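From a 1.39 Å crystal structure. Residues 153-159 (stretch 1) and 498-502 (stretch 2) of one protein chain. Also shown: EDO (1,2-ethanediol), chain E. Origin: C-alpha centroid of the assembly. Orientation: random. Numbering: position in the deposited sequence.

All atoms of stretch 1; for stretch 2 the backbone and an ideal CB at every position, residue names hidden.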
# COMPACT_ATOMS: atom_id res chain seq x y z
N SER A 153 -7.54 11.58 -5.26
CA SER A 153 -6.80 10.36 -4.95
C SER A 153 -7.08 9.31 -6.04
O SER A 153 -8.11 9.36 -6.71
CB SER A 153 -7.19 9.80 -3.59
OG SER A 153 -8.50 9.24 -3.65
N GLN A 154 -6.17 8.37 -6.20
CA GLN A 154 -6.43 7.31 -7.17
C GLN A 154 -7.69 6.51 -6.83
O GLN A 154 -8.43 6.11 -7.73
CB GLN A 154 -5.23 6.39 -7.31
CG GLN A 154 -5.44 5.33 -8.39
CD GLN A 154 -4.21 4.47 -8.57
OE1 GLN A 154 -3.88 3.66 -7.70
NE2 GLN A 154 -3.49 4.66 -9.68
N GLU A 155 -7.92 6.28 -5.54
CA GLU A 155 -9.14 5.59 -5.10
C GLU A 155 -10.40 6.30 -5.61
O GLU A 155 -11.34 5.67 -6.09
CB GLU A 155 -9.13 5.47 -3.58
CG GLU A 155 -10.29 4.64 -2.98
CD GLU A 155 -11.48 5.47 -2.53
OE1 GLU A 155 -11.36 6.70 -2.36
OE2 GLU A 155 -12.56 4.86 -2.32
N GLU A 156 -10.41 7.63 -5.47
CA GLU A 156 -11.51 8.45 -5.96
C GLU A 156 -11.64 8.40 -7.48
O GLU A 156 -12.76 8.33 -8.01
CB GLU A 156 -11.32 9.91 -5.52
CG GLU A 156 -11.58 10.13 -4.04
CD GLU A 156 -10.96 11.42 -3.51
OE1 GLU A 156 -10.25 12.16 -4.25
OE2 GLU A 156 -11.19 11.71 -2.32
N VAL A 157 -10.51 8.44 -8.18
CA VAL A 157 -10.54 8.39 -9.64
C VAL A 157 -11.16 7.08 -10.13
O VAL A 157 -12.02 7.09 -11.02
CB VAL A 157 -9.15 8.63 -10.27
CG1 VAL A 157 -9.23 8.49 -11.79
CG2 VAL A 157 -8.63 10.02 -9.89
N TYR A 158 -10.75 5.97 -9.54
CA TYR A 158 -11.30 4.67 -9.94
C TYR A 158 -12.82 4.61 -9.72
O TYR A 158 -13.56 4.16 -10.59
CB TYR A 158 -10.56 3.51 -9.25
CG TYR A 158 -9.48 2.94 -10.16
CD1 TYR A 158 -8.29 3.63 -10.37
CD2 TYR A 158 -9.67 1.74 -10.85
CE1 TYR A 158 -7.31 3.13 -11.23
CE2 TYR A 158 -8.71 1.23 -11.70
CZ TYR A 158 -7.54 1.93 -11.90
OH TYR A 158 -6.60 1.41 -12.77
N THR A 159 -13.30 5.09 -8.57
CA THR A 159 -14.74 5.14 -8.34
C THR A 159 -15.45 5.97 -9.40
O THR A 159 -16.48 5.55 -9.95
CB THR A 159 -15.03 5.68 -6.93
OG1 THR A 159 -14.62 4.69 -5.98
CG2 THR A 159 -16.52 5.96 -6.72
N UNK A 498 4.43 3.30 -4.10
CA UNK A 498 3.34 2.55 -4.73
C UNK A 498 2.04 3.33 -4.80
O UNK A 498 1.61 3.94 -3.81
CB UNK A 498 3.10 1.24 -3.97
N UNK A 499 1.42 3.33 -5.98
CA UNK A 499 0.08 3.90 -6.13
C UNK A 499 -0.93 3.03 -5.37
O UNK A 499 -0.64 1.88 -5.01
CB UNK A 499 -0.30 4.01 -7.61
N UNK A 500 -2.12 3.58 -5.13
CA UNK A 500 -3.15 2.93 -4.34
C UNK A 500 -3.45 1.47 -4.71
O UNK A 500 -3.50 0.61 -3.82
CB UNK A 500 -4.44 3.74 -4.46
N UNK A 501 -3.63 1.15 -5.99
CA UNK A 501 -3.95 -0.25 -6.33
C UNK A 501 -2.74 -1.18 -6.23
O UNK A 501 -2.91 -2.40 -6.15
CB UNK A 501 -4.52 -0.32 -7.75
N UNK A 502 -1.53 -0.61 -6.23
CA UNK A 502 -0.29 -1.39 -6.25
C UNK A 502 0.17 -1.73 -4.84
O UNK A 502 1.33 -1.55 -4.48
CB UNK A 502 0.81 -0.62 -6.99
C1 EDO E . 4.04 -8.12 -4.01
O1 EDO E . 5.38 -8.64 -4.06
C2 EDO E . 4.03 -6.62 -4.24
O2 EDO E . 4.72 -6.25 -5.44

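Position 498 lies beyond the reach of stretch 1: nothing of the helix comes within 5.5 Å of its ideal CB. The helix therefore leaves the choice wide, although a long polar chain could make use of the ethanediol nearby. The residue is Arg 498. Its NH2 donates to EDO O2 at 2.9 Å, while its NH1 reaches the far end of the turn, donating to the carbonyl O of 502 at 2.9 Å.

At position 499 the CA-to-CB bond points toward the helix, and the ideal CB is 3.6 Å from Gln 154 OE1. The backbone opens a type I turn here, its carbonyl O accepting from the N of 502 at 2.9 Å. A small or medium side chain, aliphatic or polar, would fit beside the amide. Val 499 occupies it, with chi1 in the m well and CG2 3.5 Å from Gln 154 OE1, a contact of packing alone.

Position 500 also points toward stretch 1, and its ideal CB sits tightly, 3.3 Å from Gln 154 OE1. Beyond it lie the aliphatic part of Glu 155 and the ring of Tyr 158, a surface suited to a broad flat or long aliphatic side chain. The residue is Trp 500, with chi1 in the t well, which carries the indole along the helix. Glu 155 CB lies over one face, 3.6 Å from the centroid of the five-membered ring and 17° off its normal, a CH-pi contact; the carboxylate leads away. Farther along, Trp 500 CZ3 meets Tyr 158 CG at 3.9 Å, the two rings packing obliquely.

Position 501 offers its backbone first: its N donates to Gln 154 OE1 at 3.0 Å and 158°, a bond available to any residue but proline. The N of 500 is nearly as close to that oxygen, but its angle is poor, so the side-chain amide is held by the second NH. CA-to-CB again points toward the helix, with space leading to Tyr 158, where an aromatic or a sizeable aliphatic group would suit. Trp 501, with chi1 in the p well, places CD1 3.9 Å from Tyr 158 CE1, another oblique aromatic pair.

Position 502 closes the turn with CA-to-CB sideways and no helix atom near its ideal CB. Stretch 1 sets little preference; an acidic group could answer the guanidinium of Arg 498. Asp 502 does so, its OD1 forming a salt bridge with Arg 498 NH1 at 3.2 Å.

Stretch 2 498-502: RVWWD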
# COMPACT_ATOMS: atom_id res chain seq x y z
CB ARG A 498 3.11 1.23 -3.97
CG ARG A 498 4.19 0.21 -4.23
CD ARG A 498 4.19 -0.91 -3.19
NE ARG A 498 5.20 -1.90 -3.55
CZ ARG A 498 4.97 -2.97 -4.31
NH1 ARG A 498 3.74 -3.22 -4.75
NH2 ARG A 498 5.98 -3.79 -4.61
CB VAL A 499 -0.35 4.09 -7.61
CG1 VAL A 499 0.67 4.93 -8.36
CG2 VAL A 499 -0.57 2.74 -8.31
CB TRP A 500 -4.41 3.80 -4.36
CG TRP A 500 -5.70 3.19 -3.91
CD1 TRP A 500 -6.14 3.02 -2.63
CD2 TRP A 500 -6.75 2.71 -4.76
NE1 TRP A 500 -7.40 2.45 -2.63
CE2 TRP A 500 -7.79 2.25 -3.93
CE3 TRP A 500 -6.90 2.62 -6.15
CZ2 TRP A 500 -8.97 1.70 -4.45
CZ3 TRP A 500 -8.06 2.07 -6.66
CH2 TRP A 500 -9.09 1.62 -5.81
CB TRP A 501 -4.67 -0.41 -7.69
CG TRP A 501 -3.95 0.16 -8.90
CD1 TRP A 501 -4.33 1.27 -9.60
CD2 TRP A 501 -2.78 -0.36 -9.57
NE1 TRP A 501 -3.46 1.49 -10.65
CE2 TRP A 501 -2.51 0.51 -10.66
CE3 TRP A 501 -1.95 -1.47 -9.37
CZ2 TRP A 501 -1.43 0.31 -11.53
CZ3 TRP A 501 -0.87 -1.67 -10.24
CH2 TRP A 501 -0.62 -0.77 -11.30
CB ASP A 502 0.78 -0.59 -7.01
CG ASP A 502 2.02 -1.41 -7.34
OD1 ASP A 502 1.92 -2.65 -7.38
OD2 ASP A 502 3.08 -0.77 -7.59
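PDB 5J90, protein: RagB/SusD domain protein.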